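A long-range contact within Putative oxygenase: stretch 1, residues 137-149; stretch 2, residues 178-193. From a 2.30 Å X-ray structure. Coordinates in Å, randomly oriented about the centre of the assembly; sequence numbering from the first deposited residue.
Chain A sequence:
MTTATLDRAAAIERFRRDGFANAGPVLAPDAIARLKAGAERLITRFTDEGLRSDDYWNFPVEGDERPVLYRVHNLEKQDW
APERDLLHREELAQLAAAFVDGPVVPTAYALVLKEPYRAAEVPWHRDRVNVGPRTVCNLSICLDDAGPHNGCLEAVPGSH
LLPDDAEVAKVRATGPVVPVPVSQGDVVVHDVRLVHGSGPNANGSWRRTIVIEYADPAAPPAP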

ATOM      1  N   CYS A 137      -9.956   4.695   2.132  1.00 42.48           N
ATOM      2  CA  CYS A 137      -8.658   4.257   2.633  1.00 41.90           C
ATOM      3  C   CYS A 137      -7.993   3.242   1.728  1.00 37.19           C
ATOM      4  O   CYS A 137      -8.637   2.633   0.891  1.00 41.72           O
ATOM      5  CB  CYS A 137      -8.786   3.660   4.041  1.00 41.80           C
ATOM      6  SG  CYS A 137      -9.786   2.156   4.100  1.00 40.71           S
ATOM      7  N   ASN A 138      -6.688   3.084   1.911  1.00 42.71           N
ATOM      8  CA  ASN A 138      -5.915   2.043   1.263  1.00 38.62           C
ATOM      9  C   ASN A 138      -5.539   0.981   2.259  1.00 39.24           C
ATOM     10  O   ASN A 138      -5.043   1.289   3.340  1.00 40.60           O
ATOM     11  CB  ASN A 138      -4.644   2.608   0.634  1.00 39.21           C
ATOM     12  CG  ASN A 138      -4.901   3.333  -0.688  1.00 44.00           C
ATOM     13  OD1 ASN A 138      -5.031   2.704  -1.742  1.00 46.70           O
ATOM     14  ND2 ASN A 138      -4.949   4.661  -0.637  1.00 45.49           N
ATOM     15  N   LEU A 139      -5.775  -0.275   1.908  1.00 38.75           N
ATOM     16  CA  LEU A 139      -5.270  -1.372   2.724  1.00 40.18           C
ATOM     17  C   LEU A 139      -4.017  -1.887   2.066  1.00 42.65           C
ATOM     18  O   LEU A 139      -4.045  -2.292   0.906  1.00 40.89           O
ATOM     19  CB  LEU A 139      -6.294  -2.502   2.876  1.00 45.82           C
ATOM     20  CG  LEU A 139      -7.193  -2.463   4.115  1.00 46.31           C
ATOM     21  CD1 LEU A 139      -7.975  -1.176   4.140  1.00 43.19           C
ATOM     22  CD2 LEU A 139      -8.136  -3.642   4.118  1.00 43.25           C
ATOM     23  N   SER A 140      -2.913  -1.837   2.796  1.00 42.47           N
ATOM     24  CA  SER A 140      -1.653  -2.338   2.290  1.00 39.75           C
ATOM     25  C   SER A 140      -1.380  -3.663   2.953  1.00 40.36           C
ATOM     26  O   SER A 140      -1.056  -3.719   4.142  1.00 40.21           O
ATOM     27  CB  SER A 140      -0.517  -1.347   2.552  1.00 38.74           C
ATOM     28  OG  SER A 140      -0.800  -0.080   1.970  1.00 40.69           O
ATOM     29  N   ILE A 141      -1.547  -4.731   2.184  1.00 40.74           N
ATOM     30  CA  ILE A 141      -1.244  -6.067   2.664  1.00 46.46           C
ATOM     31  C   ILE A 141       0.217  -6.369   2.386  1.00 42.70           C
ATOM     32  O   ILE A 141       0.614  -6.580   1.246  1.00 43.85           O
ATOM     33  CB  ILE A 141      -2.130  -7.146   2.004  1.00 42.60           C
ATOM     34  CG1 ILE A 141      -3.608  -6.762   2.089  1.00 38.13           C
ATOM     35  CG2 ILE A 141      -1.889  -8.481   2.670  1.00 42.34           C
ATOM     36  CD1 ILE A 141      -4.493  -7.592   1.173  1.00 40.76           C
ATOM     37  N   CYS A 142       1.005  -6.390   3.450  1.00 41.31           N
ATOM     38  CA  CYS A 142       2.444  -6.589   3.363  1.00 39.55           C
ATOM     39  C   CYS A 142       2.816  -8.054   3.204  1.00 42.94           C
ATOM     40  O   CYS A 142       2.470  -8.892   4.039  1.00 45.37           O
ATOM     41  CB  CYS A 142       3.090  -5.988   4.606  1.00 42.01           C
ATOM     42  SG  CYS A 142       2.426  -4.323   4.852  1.00 47.70           S
ATOM     43  N   LEU A 143       3.498  -8.372   2.116  1.00 37.96           N
ATOM     44  CA  LEU A 143       3.852  -9.755   1.844  1.00 43.96           C
ATOM     45  C   LEU A 143       5.309  -9.931   2.235  1.00 48.17           C
ATOM     46  O   LEU A 143       5.873 -11.010   2.122  1.00 56.54           O
ATOM     47  CB  LEU A 143       3.611 -10.114   0.370  1.00 45.23           C
ATOM     48  CG  LEU A 143       2.288  -9.659  -0.269  1.00 39.95           C
ATOM     49  CD1 LEU A 143       2.287  -9.950  -1.765  1.00 42.78           C
ATOM     50  CD2 LEU A 143       1.089 -10.317   0.397  1.00 37.71           C
ATOM     51  N   ASP A 144       5.908  -8.850   2.718  1.00 45.28           N
ATOM     52  CA  ASP A 144       7.260  -8.891   3.248  1.00 48.50           C
ATOM     53  C   ASP A 144       7.420  -8.092   4.553  1.00 47.67           C
ATOM     54  O   ASP A 144       6.609  -7.207   4.867  1.00 44.74           O
ATOM     55  CB  ASP A 144       8.241  -8.374   2.203  1.00 45.96           C
ATOM     56  CG  ASP A 144       8.339  -9.288   1.006  1.00 49.51           C
ATOM     57  OD1 ASP A 144       8.884 -10.395   1.164  1.00 51.31           O
ATOM     58  OD2 ASP A 144       7.875  -8.910  -0.091  1.00 49.70           O
ATOM     59  N   ASP A 145       8.444  -8.458   5.322  1.00 46.90           N
ATOM     60  CA  ASP A 145       9.007  -7.598   6.360  1.00 44.59           C
ATOM     61  C   ASP A 145       9.525  -6.318   5.712  1.00 48.00           C
ATOM     62  O   ASP A 145      10.277  -6.378   4.751  1.00 53.06           O
ATOM     63  CB  ASP A 145      10.158  -8.294   7.086  1.00 42.16           C
ATOM     64  CG  ASP A 145       9.691  -9.382   8.037  1.00 47.68           C
ATOM     65  OD1 ASP A 145       8.598  -9.933   7.825  1.00 50.04           O
ATOM     66  OD2 ASP A 145      10.423  -9.685   9.006  1.00 54.43           O
ATOM     67  N   ALA A 146       9.129  -5.165   6.229  1.00 44.63           N
ATOM     68  CA  ALA A 146       9.621  -3.912   5.692  1.00 45.58           C
ATOM     69  C   ALA A 146       9.906  -2.900   6.795  1.00 47.60           C
ATOM     70  O   ALA A 146       9.148  -2.781   7.754  1.00 49.62           O
ATOM     71  CB  ALA A 146       8.623  -3.346   4.695  1.00 54.01           C
ATOM     72  N   GLY A 147      11.007  -2.172   6.647  1.00 52.40           N
ATOM     73  CA  GLY A 147      11.402  -1.164   7.612  1.00 56.08           C
ATOM     74  C   GLY A 147      12.045   0.010   6.897  1.00 58.35           C
ATOM     75  O   GLY A 147      12.051   0.042   5.675  1.00 57.93           O
ATOM     76  N   PRO A 148      12.605   0.964   7.658  1.00 60.14           N
ATOM     77  CA  PRO A 148      13.132   2.232   7.142  1.00 62.47           C
ATOM     78  C   PRO A 148      14.043   2.094   5.918  1.00 66.40           C
ATOM     79  O   PRO A 148      13.720   2.656   4.864  1.00 68.97           O
ATOM     80  CB  PRO A 148      13.911   2.790   8.335  1.00 64.37           C
ATOM     81  CG  PRO A 148      13.250   2.208   9.519  1.00 60.60           C
ATOM     82  CD  PRO A 148      12.853   0.824   9.105  1.00 64.07           C
ATOM     83  N   HIS A 149      15.148   1.361   6.035  1.00 64.38           N
ATOM     84  CA  HIS A 149      16.106   1.290   4.935  1.00 69.46           C
ATOM     85  C   HIS A 149      15.788   0.151   3.966  1.00 69.06           C
ATOM     86  O   HIS A 149      16.661  -0.315   3.224  1.00 67.07           O
ATOM     87  N   VAL A 178       7.276   9.829   9.798  1.00 51.43           N
ATOM     88  CA  VAL A 178       7.399   8.617  10.580  1.00 45.30           C
ATOM     89  C   VAL A 178       7.255   7.384   9.697  1.00 45.31           C
ATOM     90  O   VAL A 178       6.283   7.248   8.965  1.00 47.62           O
ATOM     91  CB  VAL A 178       6.354   8.588  11.713  1.00 53.16           C
ATOM     92  CG1 VAL A 178       6.666   9.654  12.755  1.00 51.22           C
ATOM     93  CG2 VAL A 178       4.977   8.815  11.168  1.00 49.52           C
ATOM     94  N   PRO A 179       8.240   6.481   9.751  1.00 45.22           N
ATOM     95  CA  PRO A 179       8.175   5.262   8.946  1.00 44.46           C
ATOM     96  C   PRO A 179       7.105   4.307   9.474  1.00 46.84           C
ATOM     97  O   PRO A 179       6.579   4.519  10.559  1.00 51.71           O
ATOM     98  CB  PRO A 179       9.582   4.666   9.090  1.00 45.90           C
ATOM     99  CG  PRO A 179      10.083   5.189  10.385  1.00 49.56           C
ATOM    100  CD  PRO A 179       9.466   6.550  10.565  1.00 48.37           C
ATOM    101  N   VAL A 180       6.757   3.288   8.702  1.00 46.96           N
ATOM    102  CA  VAL A 180       5.812   2.296   9.177  1.00 43.13           C
ATOM    103  C   VAL A 180       6.409   0.919   8.960  1.00 46.40           C
ATOM    104  O   VAL A 180       6.219   0.313   7.909  1.00 49.20           O
ATOM    105  CB  VAL A 180       4.439   2.400   8.473  1.00 43.38           C
ATOM    106  CG1 VAL A 180       3.485   1.349   9.016  1.00 45.11           C
ATOM    107  CG2 VAL A 180       3.838   3.777   8.685  1.00 42.57           C
ATOM    108  N   PRO A 181       7.168   0.434   9.956  1.00 47.89           N
ATOM    109  CA  PRO A 181       7.667  -0.945   9.983  1.00 48.19           C
ATOM    110  C   PRO A 181       6.513  -1.944   9.991  1.00 44.56           C
ATOM    111  O   PRO A 181       5.498  -1.718  10.662  1.00 42.53           O
ATOM    112  CB  PRO A 181       8.459  -1.012  11.298  1.00 44.70           C
ATOM    113  CG  PRO A 181       8.759   0.394  11.639  1.00 45.49           C
ATOM    114  CD  PRO A 181       7.616   1.204  11.129  1.00 45.65           C
ATOM    115  N   VAL A 182       6.669  -3.035   9.249  1.00 44.57           N
ATOM    116  CA  VAL A 182       5.647  -4.072   9.181  1.00 43.26           C
ATOM    117  C   VAL A 182       6.281  -5.456   9.143  1.00 41.11           C
ATOM    118  O   VAL A 182       7.397  -5.627   8.670  1.00 42.35           O
ATOM    119  CB  VAL A 182       4.736  -3.904   7.931  1.00 42.37           C
ATOM    120  CG1 VAL A 182       4.077  -2.518   7.905  1.00 39.86           C
ATOM    121  CG2 VAL A 182       5.529  -4.136   6.655  1.00 43.48           C
ATOM    122  N   SER A 183       5.569  -6.452   9.651  1.00 44.63           N
ATOM    123  CA  SER A 183       5.941  -7.838   9.396  1.00 44.96           C
ATOM    124  C   SER A 183       5.058  -8.370   8.281  1.00 42.03           C
ATOM    125  O   SER A 183       3.965  -7.861   8.062  1.00 40.93           O
ATOM    126  CB  SER A 183       5.790  -8.699  10.648  1.00 40.35           C
ATOM    127  OG  SER A 183       6.037  -7.938  11.816  1.00 47.77           O
ATOM    128  N   GLN A 184       5.532  -9.392   7.582  1.00 42.71           N
ATOM    129  CA  GLN A 184       4.724 -10.081   6.592  1.00 40.17           C
ATOM    130  C   GLN A 184       3.385 -10.508   7.204  1.00 43.28           C
ATOM    131  O   GLN A 184       3.339 -11.145   8.247  1.00 40.13           O
ATOM    132  CB  GLN A 184       5.481 -11.290   6.044  1.00 43.17           C
ATOM    133  CG  GLN A 184       4.604 -12.277   5.300  1.00 49.57           C
ATOM    134  CD  GLN A 184       5.383 -13.437   4.690  1.00 50.87           C
ATOM    135  OE1 GLN A 184       6.587 -13.345   4.445  1.00 46.54           O
ATOM    136  NE2 GLN A 184       4.682 -14.536   4.433  1.00 53.53           N
ATOM    137  N   GLY A 185       2.296 -10.117   6.558  1.00 47.96           N
ATOM    138  CA  GLY A 185       0.969 -10.416   7.051  1.00 41.53           C
ATOM    139  C   GLY A 185       0.272  -9.187   7.592  1.00 41.38           C
ATOM    140  O   GLY A 185      -0.955  -9.153   7.677  1.00 43.53           O
ATOM    141  N   ASP A 186       1.049  -8.181   7.982  1.00 39.34           N
ATOM    142  CA  ASP A 186       0.464  -6.943   8.480  1.00 39.33           C
ATOM    143  C   ASP A 186      -0.379  -6.268   7.412  1.00 40.33           C
ATOM    144  O   ASP A 186      -0.097  -6.355   6.229  1.00 43.02           O
ATOM    145  CB  ASP A 186       1.542  -5.984   8.963  1.00 41.41           C
ATOM    146  CG  ASP A 186       2.184  -6.436  10.255  1.00 45.32           C
ATOM    147  OD1 ASP A 186       1.658  -7.382  10.892  1.00 47.47           O
ATOM    148  OD2 ASP A 186       3.205  -5.834  10.639  1.00 44.61           O
ATOM    149  N   VAL A 187      -1.441  -5.618   7.844  1.00 41.41           N
ATOM    150  CA  VAL A 187      -2.230  -4.798   6.956  1.00 39.19           C
ATOM    151  C   VAL A 187      -2.195  -3.375   7.478  1.00 40.61           C
ATOM    152  O   VAL A 187      -2.646  -3.104   8.590  1.00 44.51           O
ATOM    153  CB  VAL A 187      -3.675  -5.289   6.851  1.00 41.25           C
ATOM    154  CG1 VAL A 187      -4.493  -4.323   6.027  1.00 42.45           C
ATOM    155  CG2 VAL A 187      -3.704  -6.681   6.239  1.00 42.50           C
ATOM    156  N   VAL A 188      -1.615  -2.478   6.689  1.00 42.87           N
ATOM    157  CA  VAL A 188      -1.579  -1.070   7.025  1.00 35.52           C
ATOM    158  C   VAL A 188      -2.770  -0.425   6.371  1.00 40.71           C
ATOM    159  O   VAL A 188      -3.079  -0.724   5.223  1.00 41.35           O
ATOM    160  CB  VAL A 188      -0.298  -0.410   6.541  1.00 39.97           C
ATOM    161  CG1 VAL A 188      -0.276   1.074   6.916  1.00 36.80           C
ATOM    162  CG2 VAL A 188       0.887  -1.143   7.120  1.00 40.06           C
ATOM    163  N   VAL A 189      -3.458   0.441   7.097  1.00 35.89           N
ATOM    164  CA  VAL A 189      -4.548   1.168   6.491  1.00 40.16           C
ATOM    165  C   VAL A 189      -4.256   2.664   6.597  1.00 40.23           C
ATOM    166  O   VAL A 189      -3.914   3.166   7.660  1.00 35.59           O
ATOM    167  CB  VAL A 189      -5.887   0.769   7.140  1.00 40.20           C
ATOM    168  CG1 VAL A 189      -5.648   0.260   8.523  1.00 47.15           C
ATOM    169  CG2 VAL A 189      -6.892   1.898   7.123  1.00 41.99           C
ATOM    170  N   HIS A 190      -4.321   3.365   5.474  1.00 36.94           N
ATOM    171  CA  HIS A 190      -4.057   4.789   5.524  1.00 36.15           C
ATOM    172  C   HIS A 190      -5.063   5.560   4.709  1.00 38.43           C
ATOM    173  O   HIS A 190      -5.590   5.089   3.689  1.00 35.78           O
ATOM    174  CB  HIS A 190      -2.620   5.107   5.087  1.00 34.44           C
ATOM    175  CG  HIS A 190      -2.335   4.866   3.639  1.00 41.67           C
ATOM    176  ND1 HIS A 190      -1.896   3.652   3.160  1.00 42.05           N
ATOM    177  CD2 HIS A 190      -2.372   5.701   2.570  1.00 40.90           C
ATOM    178  CE1 HIS A 190      -1.701   3.737   1.854  1.00 41.56           C
ATOM    179  NE2 HIS A 190      -1.982   4.972   1.472  1.00 43.32           N
ATOM    180  N   ASP A 191      -5.360   6.749   5.210  1.00 37.01           N
ATOM    181  CA  ASP A 191      -6.329   7.626   4.581  1.00 40.42           C
ATOM    182  C   ASP A 191      -5.761   8.096   3.231  1.00 39.96           C
ATOM    183  O   ASP A 191      -4.565   8.329   3.117  1.00 40.42           O
ATOM    184  CB  ASP A 191      -6.639   8.789   5.525  1.00 34.62           C
ATOM    185  CG  ASP A 191      -7.857   9.568   5.112  1.00 39.39           C
ATOM    186  OD1 ASP A 191      -7.888  10.014   3.942  1.00 39.58           O
ATOM    187  OD2 ASP A 191      -8.780   9.732   5.952  1.00 39.45           O
ATOM    188  N   VAL A 192      -6.592   8.207   2.203  1.00 38.37           N
ATOM    189  CA  VAL A 192      -6.069   8.599   0.895  1.00 39.47           C
ATOM    190  C   VAL A 192      -5.583  10.042   0.893  1.00 41.32           C
ATOM    191  O   VAL A 192      -4.866  10.443  -0.012  1.00 42.69           O
ATOM    192  CB  VAL A 192      -7.111   8.443  -0.228  1.00 39.35           C
ATOM    193  CG1 VAL A 192      -7.355   6.974  -0.544  1.00 35.66           C
ATOM    194  CG2 VAL A 192      -8.388   9.149   0.143  1.00 39.21           C
ATOM    195  N   ARG A 193      -5.972  10.818   1.902  1.00 39.72           N
ATOM    196  CA  ARG A 193      -5.593  12.221   1.977  1.00 34.51           C
ATOM    197  C   ARG A 193      -4.241  12.385   2.640  1.00 40.65           C
ATOM    198  O   ARG A 193      -3.727  13.493   2.779  1.00 38.95           O
ATOM    199  CB  ARG A 193      -6.639  13.026   2.753  1.00 41.54           C
ATOM    200  CG  ARG A 193      -8.029  13.041   2.156  1.00 36.85           C
ATOM    201  CD  ARG A 193      -8.974  13.883   2.994  1.00 36.68           C
ATOM    202  NE  ARG A 193      -8.526  15.266   3.132  1.00 40.74           N
ATOM    203  CZ  ARG A 193      -8.793  16.228   2.247  1.00 44.21           C
ATOM    204  NH1 ARG A 193      -9.499  15.955   1.158  1.00 41.30           N
ATOM    205  NH2 ARG A 193      -8.344  17.462   2.444  1.00 44.85           N
TER
HETATM  206  O   HOH W   1      -1.927   1.175   3.892  1.00 44.01           O

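What holds Cys-142, the residue with the most surface covered by the other stretch, at the end of its strand? Its backbone is bonded in both directions: Cys-142 N donates to Asp-186 O at 3.0 Å, and Cys-142 O accepts from Gly-185 N at 2.8 Å, both nearly straight. The second bond reaches into the type II turn from Ser-183 to Asp-186, which Asp-186 N closes by donating to Ser-183 O at 2.9 Å. Gly-185 suits that turn, since at its backbone angles a CB would be jammed against the carbonyl oxygen of Gln-184. The side chain of Cys-142 points toward the second stretch, where SG packs 3.6 Å from Val-182 CG2 and 4.2 Å from Val-188 CG2.

How does Asn-138, nearly as well covered, meet its partner? It forms a hydrogen-bonded antiparallel pair with His-190: Asn-138 N donates to His-190 O at 2.9 Å, and His-190 N returns a bond to Asn-138 O at 3.1 Å. Their side chains lie on the same face of the sheet, and with His-190 in the p rotamer, Asn-138 CB sits over the face of the imidazole, 3.8 Å from the centroid of the His-190 ring, in a CH-pi contact. Asn-138 ND2 also comes within 3.3 Å of Val-192 CG1. A water joins the strands on this side, 2.6 Å from both Ser-140 OG and His-190 ND1 and donating to Asn-138 O at 3.2 Å.

How does the ladder continue between these two residues? Ser-140 and Val-188 repeat the pattern, with Ser-140 N to Val-188 O at 2.7 Å and Val-188 N to Ser-140 O at 2.9 Å. The alternation of an antiparallel sheet puts Leu-139, Ile-141, Val-187 and Val-189 on the other face, where they form an apolar patch: Leu-139 CG lies 3.8 Å from Val-187 CG1, and Leu-139 CD1 is 4.1 Å from Val-189 CB.

What does Val-182 add beyond the turn? Here the two stretches pair again in a single bridge, with Ala-146 N donating to Val-182 O at 3.0 Å and Val-182 N to Ala-146 O at 2.9 Å. Val-182 CG2, already against the sulfur of Cys-142, also lies 3.7 Å from Ala-146 CB, so one methyl touches both residues. Between the bridge and the strand ladder, the side chain of Asp-145 supplies an acceptor: Gln-184 N donates to Asp-145 OD1 at 3.1 Å.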